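Local atomic coordinates of phosphoribulokinase 1 (Rhodobacter sphaeroides, PDB entry 1A7J), a protein that catalyses the ATP-dependent phosphorylation of D-ribulose 5-phosphate to D-ribulose 1,5-bisphosphate in the Calvin cycle. Residues A62-A74 and L185-P197. Residues are numbered along the deposited sequence; the frame is centred on the assembly and turned at random.
Sequences AGDATFSHFSYEA and LRRMHAYVHCIVP. With SO4 (sulfate ion), chain B.
Phe70 sets its ring among Arg187, Tyr191 and Ile195, fixing the loop between helices 49-62 and 77-90 on helix 180-195 of this P-loop kinase fold, beside the active site to which Arg187 belongs. Ile195 CG1 lies over one face of that ring, 4.1 Å from its centroid. The guanidinium of Arg187, its NH2 salt-bridged to Glu161, turns a face to Phe70 CE2 with the two planes 35° apart. Tyr191 runs alongside, presenting its ring edge to the same CE2, whereas Ala190 CB meets Phe70 CB at 3.6 Å and also lies against Ser71 N and OG, at the close of the type I turn from Ser68 to Ser71. Ser68 O closes that turn, gripped by both Ser71 N and Ser71 OG. Toward the start of the helix segment, Arg186 sets CG anti to its backbone N (chi1 175°) and bends at chi3, which brings NE into a 2.9 Å hydrogen bond with Phe67 O, nearly in line with the C=O bond but bent at the hydrogen, the oxygen tilted out of the guanidinium plane. NH1 pairs with Glu178, and NH2 makes a weak bond to O1 of a sulfate that His69 ND1 also holds; the ion probably comes from the crystallisation liquor. A leucine in place of Arg186 would probably leave Phe67 O without this donor, Glu178 without its mate and the sulfate short of one weak donor. One residue before Phe67, Thr66 lays CG2 over a face of the His189 ring, a CH-pi contact. Near the C-terminal end of the helix, Cys194 SG makes a sulfur-aromatic contact, 3.9 Å from the centroid of the Tyr72 ring and 3° off its normal.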
# COMPACT_ATOMS: atom_id res chain seq x y z
N ALA A 62 -7.64 -26.89 -12.87
CA ALA A 62 -8.95 -26.54 -13.42
C ALA A 62 -8.86 -25.73 -14.71
O ALA A 62 -9.75 -25.82 -15.56
CB ALA A 62 -9.78 -25.79 -12.38
N GLY A 63 -7.76 -24.99 -14.88
CA GLY A 63 -7.55 -24.19 -16.09
C GLY A 63 -7.43 -22.70 -15.79
O GLY A 63 -7.66 -21.85 -16.66
N ASP A 64 -6.88 -22.40 -14.62
CA ASP A 64 -7.13 -21.14 -13.95
C ASP A 64 -5.84 -20.39 -13.65
O ASP A 64 -5.35 -20.38 -12.52
CB ASP A 64 -7.89 -21.42 -12.65
CG ASP A 64 -8.60 -20.21 -12.11
OD1 ASP A 64 -9.43 -19.65 -12.85
OD2 ASP A 64 -8.35 -19.85 -10.94
N ALA A 65 -5.29 -19.73 -14.66
CA ALA A 65 -4.07 -18.97 -14.47
C ALA A 65 -4.42 -17.51 -14.16
O ALA A 65 -3.95 -16.59 -14.83
CB ALA A 65 -3.18 -19.07 -15.71
N THR A 66 -5.29 -17.31 -13.16
CA THR A 66 -5.70 -15.96 -12.78
C THR A 66 -5.74 -15.69 -11.28
O THR A 66 -6.11 -14.60 -10.86
CB THR A 66 -7.08 -15.59 -13.33
OG1 THR A 66 -8.10 -16.23 -12.55
CG2 THR A 66 -7.21 -16.00 -14.80
N PHE A 67 -5.47 -16.71 -10.47
CA PHE A 67 -5.44 -16.51 -9.03
C PHE A 67 -4.07 -16.01 -8.53
O PHE A 67 -3.02 -16.54 -8.94
CB PHE A 67 -5.82 -17.79 -8.31
CG PHE A 67 -6.09 -17.61 -6.86
CD1 PHE A 67 -7.14 -16.80 -6.44
CD2 PHE A 67 -5.26 -18.19 -5.91
CE1 PHE A 67 -7.35 -16.56 -5.11
CE2 PHE A 67 -5.46 -17.97 -4.57
CZ PHE A 67 -6.50 -17.15 -4.17
N SER A 68 -4.08 -14.98 -7.68
CA SER A 68 -2.87 -14.48 -7.04
C SER A 68 -3.22 -13.67 -5.82
O SER A 68 -4.39 -13.35 -5.62
CB SER A 68 -2.07 -13.59 -7.99
OG SER A 68 -2.83 -12.46 -8.39
N HIS A 69 -2.19 -13.20 -5.14
CA HIS A 69 -2.31 -12.36 -3.94
C HIS A 69 -3.01 -11.03 -4.15
O HIS A 69 -3.20 -10.28 -3.20
CB HIS A 69 -0.93 -12.09 -3.36
CG HIS A 69 -0.50 -13.08 -2.33
ND1 HIS A 69 0.72 -13.72 -2.37
CD2 HIS A 69 -1.16 -13.58 -1.25
CE1 HIS A 69 0.79 -14.58 -1.36
NE2 HIS A 69 -0.34 -14.51 -0.67
N PHE A 70 -3.24 -10.68 -5.41
CA PHE A 70 -3.93 -9.47 -5.79
C PHE A 70 -5.45 -9.69 -5.81
O PHE A 70 -6.21 -8.75 -5.56
CB PHE A 70 -3.47 -9.03 -7.19
CG PHE A 70 -2.08 -8.41 -7.22
CD1 PHE A 70 -1.57 -7.76 -6.10
CD2 PHE A 70 -1.35 -8.39 -8.40
CE1 PHE A 70 -0.34 -7.10 -6.16
CE2 PHE A 70 -0.13 -7.73 -8.48
CZ PHE A 70 0.38 -7.08 -7.35
N SER A 71 -5.89 -10.89 -6.18
CA SER A 71 -7.32 -11.15 -6.26
C SER A 71 -7.97 -10.92 -4.89
O SER A 71 -7.32 -11.14 -3.87
CB SER A 71 -7.59 -12.60 -6.70
OG SER A 71 -6.52 -13.12 -7.44
N TYR A 72 -9.24 -10.52 -4.89
CA TYR A 72 -10.03 -10.37 -3.65
C TYR A 72 -10.24 -11.70 -2.92
O TYR A 72 -10.43 -11.72 -1.70
CB TYR A 72 -11.41 -9.80 -3.97
CG TYR A 72 -11.42 -8.50 -4.75
CD1 TYR A 72 -10.64 -7.43 -4.37
CD2 TYR A 72 -12.32 -8.31 -5.79
CE1 TYR A 72 -10.76 -6.20 -5.00
CE2 TYR A 72 -12.44 -7.09 -6.42
CZ TYR A 72 -11.66 -6.03 -6.03
OH TYR A 72 -11.76 -4.81 -6.66
N GLU A 73 -10.32 -12.80 -3.67
CA GLU A 73 -10.62 -14.10 -3.09
C GLU A 73 -9.48 -14.55 -2.21
O GLU A 73 -9.65 -15.42 -1.37
CB GLU A 73 -10.84 -15.17 -4.16
CG GLU A 73 -11.72 -14.76 -5.30
CD GLU A 73 -10.92 -14.25 -6.47
OE1 GLU A 73 -10.11 -15.02 -7.04
OE2 GLU A 73 -11.06 -13.05 -6.80
N ALA A 74 -8.30 -14.00 -2.45
CA ALA A 74 -7.14 -14.41 -1.67
C ALA A 74 -6.96 -13.53 -0.45
O ALA A 74 -5.87 -13.50 0.12
CB ALA A 74 -5.88 -14.40 -2.53
N LEU A 185 2.50 -12.72 -15.78
CA LEU A 185 1.22 -12.72 -16.49
C LEU A 185 0.01 -13.20 -15.66
O LEU A 185 -1.10 -12.69 -15.80
CB LEU A 185 1.33 -13.57 -17.76
CG LEU A 185 2.22 -13.08 -18.89
CD1 LEU A 185 2.67 -14.27 -19.68
CD2 LEU A 185 1.48 -12.13 -19.76
N ARG A 186 0.18 -14.27 -14.88
CA ARG A 186 -0.87 -14.75 -13.99
C ARG A 186 -1.31 -13.65 -13.01
O ARG A 186 -2.46 -13.64 -12.57
CB ARG A 186 -0.38 -16.00 -13.25
CG ARG A 186 -1.33 -16.55 -12.20
CD ARG A 186 -0.64 -17.52 -11.26
NE ARG A 186 -0.29 -16.90 -9.98
CZ ARG A 186 0.88 -17.04 -9.37
NH1 ARG A 186 1.77 -17.91 -9.81
NH2 ARG A 186 1.15 -16.32 -8.29
N ARG A 187 -0.43 -12.68 -12.74
CA ARG A 187 -0.75 -11.60 -11.80
C ARG A 187 -1.43 -10.42 -12.47
O ARG A 187 -2.17 -9.71 -11.83
CB ARG A 187 0.50 -11.14 -11.03
CG ARG A 187 0.90 -12.11 -9.90
CD ARG A 187 2.04 -11.63 -9.01
NE ARG A 187 2.93 -10.72 -9.72
CZ ARG A 187 3.31 -9.53 -9.26
NH1 ARG A 187 3.18 -9.24 -7.97
NH2 ARG A 187 3.95 -8.69 -10.06
N MET A 188 -1.36 -10.36 -13.80
CA MET A 188 -1.94 -9.23 -14.52
C MET A 188 -3.46 -9.21 -14.43
O MET A 188 -4.08 -8.14 -14.40
CB MET A 188 -1.51 -9.25 -15.97
CG MET A 188 -0.07 -8.86 -16.18
SD MET A 188 0.45 -7.43 -15.18
CE MET A 188 -0.30 -6.07 -16.14
N HIS A 189 -4.02 -10.38 -14.18
CA HIS A 189 -5.44 -10.56 -14.32
C HIS A 189 -6.08 -9.87 -13.16
O HIS A 189 -6.77 -8.89 -13.37
CB HIS A 189 -5.82 -12.06 -14.37
CG HIS A 189 -5.41 -12.75 -15.64
ND1 HIS A 189 -6.19 -12.76 -16.78
CD2 HIS A 189 -4.25 -13.37 -15.99
CE1 HIS A 189 -5.53 -13.34 -17.76
NE2 HIS A 189 -4.35 -13.72 -17.31
N ALA A 190 -5.61 -10.18 -11.97
CA ALA A 190 -6.10 -9.51 -10.76
C ALA A 190 -5.44 -8.15 -10.52
O ALA A 190 -5.82 -7.43 -9.62
CB ALA A 190 -5.87 -10.40 -9.54
N TYR A 191 -4.37 -7.86 -11.25
CA TYR A 191 -3.72 -6.59 -11.09
C TYR A 191 -4.61 -5.58 -11.76
O TYR A 191 -5.11 -4.68 -11.09
CB TYR A 191 -2.34 -6.59 -11.72
CG TYR A 191 -1.65 -5.25 -11.72
CD1 TYR A 191 -0.97 -4.80 -10.60
CD2 TYR A 191 -1.76 -4.38 -12.80
CE1 TYR A 191 -0.44 -3.53 -10.54
CE2 TYR A 191 -1.24 -3.08 -12.75
CZ TYR A 191 -0.59 -2.67 -11.60
OH TYR A 191 -0.16 -1.36 -11.49
N VAL A 192 -4.95 -5.81 -13.02
CA VAL A 192 -5.82 -4.87 -13.70
C VAL A 192 -7.25 -4.93 -13.17
O VAL A 192 -7.98 -3.94 -13.25
CB VAL A 192 -5.82 -5.05 -15.23
CG1 VAL A 192 -4.54 -5.71 -15.70
CG2 VAL A 192 -7.00 -5.84 -15.67
N HIS A 193 -7.66 -6.05 -12.59
CA HIS A 193 -9.05 -6.18 -12.10
C HIS A 193 -9.28 -5.67 -10.66
O HIS A 193 -10.32 -5.07 -10.39
CB HIS A 193 -9.54 -7.63 -12.22
CG HIS A 193 -10.00 -8.02 -13.60
ND1 HIS A 193 -9.52 -9.14 -14.25
CD2 HIS A 193 -10.93 -7.48 -14.42
CE1 HIS A 193 -10.15 -9.28 -15.41
NE2 HIS A 193 -11.01 -8.28 -15.53
N CYS A 194 -8.28 -5.79 -9.78
CA CYS A 194 -8.43 -5.44 -8.36
C CYS A 194 -7.52 -4.33 -7.86
O CYS A 194 -7.81 -3.75 -6.83
CB CYS A 194 -8.18 -6.65 -7.48
SG CYS A 194 -8.84 -8.16 -8.10
N ILE A 195 -6.33 -4.19 -8.45
CA ILE A 195 -5.40 -3.14 -8.02
C ILE A 195 -5.57 -1.81 -8.74
O ILE A 195 -5.99 -0.83 -8.12
CB ILE A 195 -3.93 -3.58 -8.12
CG1 ILE A 195 -3.73 -4.85 -7.28
CG2 ILE A 195 -3.02 -2.51 -7.57
CD1 ILE A 195 -4.18 -4.73 -5.84
N VAL A 196 -5.40 -1.80 -10.05
CA VAL A 196 -5.54 -0.56 -10.81
C VAL A 196 -6.71 0.35 -10.39
O VAL A 196 -6.48 1.52 -10.10
CB VAL A 196 -5.59 -0.87 -12.30
CG1 VAL A 196 -6.30 0.21 -13.05
CG2 VAL A 196 -4.20 -0.99 -12.81
N PRO A 197 -7.93 -0.18 -10.20
CA PRO A 197 -9.08 0.69 -9.98
C PRO A 197 -8.97 1.50 -8.71
O PRO A 197 -9.62 2.54 -8.56
CB PRO A 197 -10.26 -0.28 -9.86
CG PRO A 197 -9.79 -1.55 -10.46
CD PRO A 197 -8.32 -1.60 -10.19
S SO4 B . 2.09 -13.90 -5.75
O1 SO4 B . 0.83 -14.58 -5.89
O2 SO4 B . 1.87 -12.48 -5.64
O3 SO4 B . 2.75 -14.38 -4.58
O4 SO4 B . 2.90 -14.16 -6.89